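Local coordinates for inner kinetochore subunit cnp3 (Schizosaccharomyces pombe, PDB 6O2D), which helps build the inner kinetochore, the platform for outer kinetochore assembly in chromosome segregation, as a CENP-C homolog with a dimeric cupin domain, at residues 87-92 with 121-126; 42-47 with 57-62. All coordinates share one frame; numbering follows the deposited sequence.

Contact 1: 87-92 with 121-126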
loop_
_atom_site.group_PDB
_atom_site.type_symbol
_atom_site.label_atom_id
_atom_site.label_comp_id
_atom_site.label_asym_id
_atom_site.label_seq_id
_atom_site.Cartn_x
_atom_site.Cartn_y
_atom_site.Cartn_z
ATOM N N ASN B 87 -8.673 -10.857 1.843
ATOM C CA ASN B 87 -7.842 -9.692 1.590
ATOM C C ASN B 87 -6.433 -9.935 2.100
ATOM O O ASN B 87 -6.242 -10.564 3.146
ATOM C CB ASN B 87 -8.397 -8.435 2.263
ATOM C CG ASN B 87 -9.775 -8.093 1.796
ATOM O OD1 ASN B 87 -9.980 -7.765 0.631
ATOM N ND2 ASN B 87 -10.737 -8.158 2.702
ATOM N N ILE B 88 -5.449 -9.451 1.351
ATOM C CA ILE B 88 -4.088 -9.327 1.857
ATOM C C ILE B 88 -3.959 -7.932 2.461
ATOM O O ILE B 88 -4.287 -6.934 1.811
ATOM C CB ILE B 88 -3.043 -9.570 0.755
ATOM C CG1 ILE B 88 -1.640 -9.222 1.261
ATOM C CG2 ILE B 88 -3.370 -8.780 -0.496
ATOM C CD1 ILE B 88 -0.527 -9.990 0.565
HETATM N N MSE B 89 -3.548 -7.868 3.725
HETATM C CA MSE B 89 -3.344 -6.606 4.421
HETATM C C MSE B 89 -1.907 -6.164 4.293
HETATM O O MSE B 89 -1.001 -6.996 4.292
HETATM C CB MSE B 89 -3.690 -6.711 5.912
HETATM C CG MSE B 89 -4.841 -7.626 6.255
HETATM SE SE MSE B 89 -6.532 -6.686 6.173
HETATM C CE MSE B 89 -6.251 -5.332 7.549
ATOM N N SER B 90 -1.710 -4.849 4.200
ATOM C CA SER B 90 -0.398 -4.230 4.289
ATOM C C SER B 90 -0.448 -3.108 5.313
ATOM O O SER B 90 -1.460 -2.412 5.437
ATOM C CB SER B 90 0.055 -3.668 2.936
ATOM O OG SER B 90 1.461 -3.693 2.814
ATOM N N PHE B 91 0.629 -2.965 6.078
ATOM C CA PHE B 91 0.741 -1.901 7.064
ATOM C C PHE B 91 2.132 -1.305 6.967
ATOM O O PHE B 91 3.115 -2.049 6.904
ATOM C CB PHE B 91 0.477 -2.410 8.480
ATOM C CG PHE B 91 -0.936 -2.845 8.703
ATOM C CD1 PHE B 91 -1.923 -1.917 8.983
ATOM C CD2 PHE B 91 -1.282 -4.181 8.623
ATOM C CE1 PHE B 91 -3.228 -2.316 9.187
ATOM C CE2 PHE B 91 -2.581 -4.578 8.824
ATOM C CZ PHE B 91 -3.555 -3.643 9.108
ATOM N N CYS B 92 2.214 0.027 6.947
ATOM C CA CYS B 92 3.482 0.733 7.071
ATOM C C CYS B 92 3.413 1.643 8.288
ATOM O O CYS B 92 2.501 2.472 8.401
ATOM C CB CYS B 92 3.805 1.540 5.810
ATOM S SG CYS B 92 5.413 2.394 5.922
ATOM N N ASN B 121 -5.387 -15.528 7.117
ATOM C CA ASN B 121 -4.558 -15.526 8.318
ATOM C C ASN B 121 -5.193 -14.623 9.374
ATOM O O ASN B 121 -6.230 -13.996 9.143
ATOM C CB ASN B 121 -3.123 -15.108 7.989
ATOM C CG ASN B 121 -2.451 -16.070 7.029
ATOM O OD1 ASN B 121 -1.863 -17.061 7.443
ATOM N ND2 ASN B 121 -2.548 -15.787 5.739
ATOM N N TYR B 122 -4.594 -14.616 10.564
ATOM C CA TYR B 122 -5.074 -13.850 11.709
ATOM C C TYR B 122 -4.021 -12.850 12.175
ATOM O O TYR B 122 -2.820 -13.138 12.136
ATOM C CB TYR B 122 -5.461 -14.809 12.853
ATOM C CG TYR B 122 -6.465 -15.847 12.400
ATOM C CD1 TYR B 122 -6.054 -17.041 11.823
ATOM C CD2 TYR B 122 -7.827 -15.604 12.494
ATOM C CE1 TYR B 122 -6.971 -17.969 11.379
ATOM C CE2 TYR B 122 -8.749 -16.523 12.051
ATOM C CZ TYR B 122 -8.318 -17.704 11.497
ATOM O OH TYR B 122 -9.244 -18.625 11.065
ATOM N N TYR B 123 -4.466 -11.675 12.623
ATOM C CA TYR B 123 -3.526 -10.653 13.059
ATOM C C TYR B 123 -4.114 -9.858 14.214
ATOM O O TYR B 123 -5.334 -9.747 14.357
ATOM C CB TYR B 123 -3.130 -9.698 11.922
ATOM C CG TYR B 123 -4.120 -8.585 11.653
ATOM C CD1 TYR B 123 -5.287 -8.826 10.936
ATOM C CD2 TYR B 123 -3.882 -7.290 12.100
ATOM C CE1 TYR B 123 -6.192 -7.819 10.681
ATOM C CE2 TYR B 123 -4.780 -6.268 11.844
ATOM C CZ TYR B 123 -5.933 -6.540 11.135
ATOM O OH TYR B 123 -6.834 -5.530 10.884
ATOM N N SER B 124 -3.220 -9.318 15.044
ATOM C CA SER B 124 -3.570 -8.405 16.122
ATOM C C SER B 124 -2.433 -7.403 16.284
ATOM O O SER B 124 -1.293 -7.675 15.903
ATOM C CB SER B 124 -3.824 -9.161 17.436
ATOM O OG SER B 124 -2.603 -9.595 18.012
ATOM N N ILE B 125 -2.753 -6.222 16.815
ATOM C CA ILE B 125 -1.763 -5.160 17.011
ATOM C C ILE B 125 -2.007 -4.487 18.356
ATOM O O ILE B 125 -3.152 -4.219 18.733
ATOM C CB ILE B 125 -1.771 -4.097 15.894
ATOM C CG1 ILE B 125 -2.150 -4.691 14.537
ATOM C CG2 ILE B 125 -0.383 -3.461 15.794
ATOM C CD1 ILE B 125 -2.278 -3.654 13.448
ATOM N N LYS B 126 -0.924 -4.176 19.060
ATOM C CA LYS B 126 -0.985 -3.493 20.349
ATOM C C LYS B 126 0.013 -2.342 20.373
ATOM O O LYS B 126 1.132 -2.480 19.872
ATOM C CB LYS B 126 -0.683 -4.466 21.499
ATOM C CG LYS B 126 -1.838 -4.698 22.451
ATOM C CD LYS B 126 -1.878 -6.144 22.896
ATOM C CE LYS B 126 -3.009 -6.400 23.879
ATOM N NZ LYS B 126 -3.324 -7.836 24.043
#
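Met89 and Phe91 both reach Tyr123 across the interior of the cupin barrel, bridging the sheet that carries strand 88-95 and the facing sheet that carries strand 122-127. The CA atoms of Met89 and Tyr123 lie 9.5 Å apart, too far for backbone pairing, so segments 87-92 and 121-126 meet through side chains alone. Met89, modelled as selenomethionine, comes first. Its chain bends at chi2 (-88°) and again at chi3, which brings the terminal methyl back to the phenol end: CE lies 3.8 Å from CZ of Tyr123. The SE atom is 5.5 Å from the centroid of the Tyr123 ring and 45° off its normal, an oblique Met-aromatic contact. Ser90, next along the strand, turns to the other side of the sheet and packs on Phe66 of the second subunit. Phe91 points inward again, and its CZ stands 4.0 Å from CE2 of Tyr123. The two ring centroids are 5.7 Å apart with planes inclined by 40°, an oblique aromatic pair. Phe115 of the neighbouring strand meets the Phe91 ring as well. Tyr123 thus reaches into the gap and meets Met89 and Phe91 crosswise, each at about a right angle, and its hydroxyl has a weak hydrogen bond to Lys79 NZ, so the one polar atom that the ring brings in has a partner. Two residues on along the same strand, Ile125 sets its CD1 in the plane of the Tyr123 ring, at its edge, 4.0 Å from CE2 of Tyr123.

Contact 2: 42-47 with 57-62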
loop_
_atom_site.group_PDB
_atom_site.type_symbol
_atom_site.label_atom_id
_atom_site.label_comp_id
_atom_site.label_asym_id
_atom_site.label_seq_id
_atom_site.Cartn_x
_atom_site.Cartn_y
_atom_site.Cartn_z
ATOM N N PRO B 42 -0.965 13.468 8.565
ATOM C CA PRO B 42 -1.149 14.191 9.836
ATOM C C PRO B 42 -2.396 15.067 9.886
ATOM O O PRO B 42 -2.962 15.248 10.971
ATOM C CB PRO B 42 0.131 15.030 9.945
ATOM C CG PRO B 42 1.136 14.281 9.159
ATOM C CD PRO B 42 0.378 13.709 8.003
ATOM N N SER B 43 -2.863 15.586 8.750
ATOM C CA SER B 43 -4.004 16.492 8.719
ATOM C C SER B 43 -5.332 15.802 8.395
ATOM O O SER B 43 -6.342 16.494 8.210
ATOM C CB SER B 43 -3.751 17.615 7.707
ATOM O OG SER B 43 -2.392 18.030 7.706
ATOM N N VAL B 44 -5.365 14.467 8.350
ATOM C CA VAL B 44 -6.590 13.725 8.051
ATOM C C VAL B 44 -7.418 13.551 9.319
ATOM O O VAL B 44 -6.887 13.168 10.370
ATOM C CB VAL B 44 -6.262 12.357 7.428
ATOM C CG1 VAL B 44 -7.528 11.525 7.290
ATOM C CG2 VAL B 44 -5.576 12.516 6.087
ATOM N N ASN B 45 -8.720 13.847 9.225
ATOM C CA ASN B 45 -9.654 13.582 10.316
ATOM C C ASN B 45 -10.093 12.123 10.319
ATOM O O ASN B 45 -10.360 11.527 9.267
ATOM C CB ASN B 45 -10.881 14.489 10.223
ATOM C CG ASN B 45 -10.512 15.957 10.177
ATOM O OD1 ASN B 45 -10.348 16.534 9.101
ATOM N ND2 ASN B 45 -10.364 16.568 11.348
ATOM N N LEU B 46 -10.132 11.549 11.513
ATOM C CA LEU B 46 -10.393 10.136 11.717
ATOM C C LEU B 46 -11.696 9.926 12.484
ATOM O O LEU B 46 -12.244 10.865 13.069
ATOM C CB LEU B 46 -9.205 9.521 12.455
ATOM C CG LEU B 46 -7.913 9.914 11.719
ATOM C CD1 LEU B 46 -6.705 10.096 12.701
ATOM C CD2 LEU B 46 -7.586 8.871 10.605
ATOM N N GLN B 47 -12.192 8.684 12.453
ATOM C CA GLN B 47 -13.463 8.301 13.084
ATOM C C GLN B 47 -13.219 7.097 13.985
ATOM O O GLN B 47 -12.309 6.299 13.725
ATOM C CB GLN B 47 -14.545 7.995 12.041
ATOM C CG GLN B 47 -14.717 9.067 10.967
ATOM C CD GLN B 47 -15.657 10.185 11.403
ATOM O OE1 GLN B 47 -15.739 10.520 12.590
ATOM N NE2 GLN B 47 -16.380 10.760 10.445
ATOM N N ALA B 57 -9.426 6.268 8.698
ATOM C CA ALA B 57 -10.105 6.913 7.597
ATOM C C ALA B 57 -9.639 6.211 6.335
ATOM O O ALA B 57 -8.435 6.032 6.126
ATOM C CB ALA B 57 -9.798 8.414 7.555
ATOM N N SER B 58 -10.593 5.800 5.516
ATOM C CA SER B 58 -10.287 5.273 4.196
ATOM C C SER B 58 -10.065 6.454 3.256
ATOM O O SER B 58 -10.923 7.334 3.143
ATOM C CB SER B 58 -11.408 4.350 3.715
ATOM O OG SER B 58 -12.447 5.067 3.079
ATOM N N LEU B 59 -8.900 6.492 2.614
ATOM C CA LEU B 59 -8.478 7.617 1.785
ATOM C C LEU B 59 -8.646 7.359 0.295
ATOM O O LEU B 59 -9.222 8.186 -0.415
ATOM C CB LEU B 59 -7.017 7.948 2.085
ATOM C CG LEU B 59 -6.806 8.465 3.503
ATOM C CD1 LEU B 59 -5.338 8.553 3.780
ATOM C CD2 LEU B 59 -7.470 9.828 3.693
ATOM N N PHE B 60 -8.115 6.240 -0.194
ATOM C CA PHE B 60 -8.168 5.869 -1.600
ATOM C C PHE B 60 -9.004 4.608 -1.723
ATOM O O PHE B 60 -8.733 3.612 -1.043
ATOM C CB PHE B 60 -6.767 5.617 -2.155
ATOM C CG PHE B 60 -5.809 6.743 -1.921
ATOM C CD1 PHE B 60 -6.077 8.012 -2.422
ATOM C CD2 PHE B 60 -4.636 6.534 -1.213
ATOM C CE1 PHE B 60 -5.193 9.052 -2.221
ATOM C CE2 PHE B 60 -3.744 7.574 -1.007
ATOM C CZ PHE B 60 -4.028 8.838 -1.509
ATOM N N LYS B 61 -10.001 4.640 -2.599
ATOM C CA LYS B 61 -10.868 3.491 -2.817
ATOM C C LYS B 61 -10.844 3.117 -4.288
ATOM O O LYS B 61 -11.212 3.929 -5.145
ATOM C CB LYS B 61 -12.297 3.802 -2.379
ATOM C CG LYS B 61 -12.454 4.045 -0.892
ATOM C CD LYS B 61 -13.917 4.214 -0.515
ATOM C CE LYS B 61 -14.387 5.648 -0.697
ATOM N NZ LYS B 61 -15.817 5.797 -0.301
ATOM N N GLU B 62 -10.461 1.876 -4.577
ATOM C CA GLU B 62 -10.627 1.312 -5.909
ATOM C C GLU B 62 -11.436 0.022 -5.777
ATOM O O GLU B 62 -10.904 -1.083 -5.902
ATOM C CB GLU B 62 -9.282 1.059 -6.582
ATOM C CG GLU B 62 -9.397 0.868 -8.083
ATOM C CD GLU B 62 -9.811 2.135 -8.795
ATOM O OE1 GLU B 62 -9.031 3.109 -8.769
ATOM O OE2 GLU B 62 -10.920 2.158 -9.370
#
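Ala57 receives three residues of the loop 42-47, which runs over the outermost strand, 55-62, of the five-stranded sheet of the cupin barrel. No hydrogen bond joins segments 42-47 and 57-62, and the evidence for packing is apolar approach. Around the methyl of Ala57, CB stands 3.9 Å from CG1 of Val44 and 3.8 Å from CD2 of Leu46. The backbone O of Asn45 comes to 3.6 Å from the same Ala57 CB, while the side chain of Asn45 starts out away from the strand. Val44 holds CG1 anti to its own backbone N (chi1 173°), and this branch serves two neighbours, for it also lies 4.0 Å from CD2 of Leu59. The second branch, CG2 of Val44, is 4.1 Å from Leu59 CD2, so that one leucine methyl meets both prongs of the valine. One shell out, Val70 of strand 66-73 touches Val44, Leu46 and Leu59 together, and Tyr39 of strand 32-40 packs on Val44 and Leu59. The backbone of Gln47 is hydrogen-bonded to that of Phe56, tying the end of segment 42-47 to the same strand. A classic beta bulge places Leu59: it and Phe60 both face Ala68, and the phi/psi of Leu59, -102°/-52°, departs from extended values. Beyond the bulge, Phe60 packs on Ile116 of the second subunit. The CB of Leu59 sits 4.3 Å above the plane of the Phe60 ring, over its centre.

Overall arrangement
Both contacts draw on the same five-stranded sheet, contact 2 at its outermost strand 55-62 and contact 1 at strand 88-95, with strands 66-73 and 133-140 between them. Their centres are 18 Å apart, on opposite sides of the chain's centre, and their nearest atoms stay about 9 Å from each other, so neither touches the other within the chain. Contact 1 is buried inside the barrel, whereas contact 2 lies at the surface. Across the dimer segments 57-62 and 87-92 do meet: Glu62 packs on Ile88 of the second subunit, and its OE2 forms a salt bridge with Arg119 NH2 there, while Leu59 of contact 2 packs on that subunit's Val114, whose strand 113-117 neighbours 88-95.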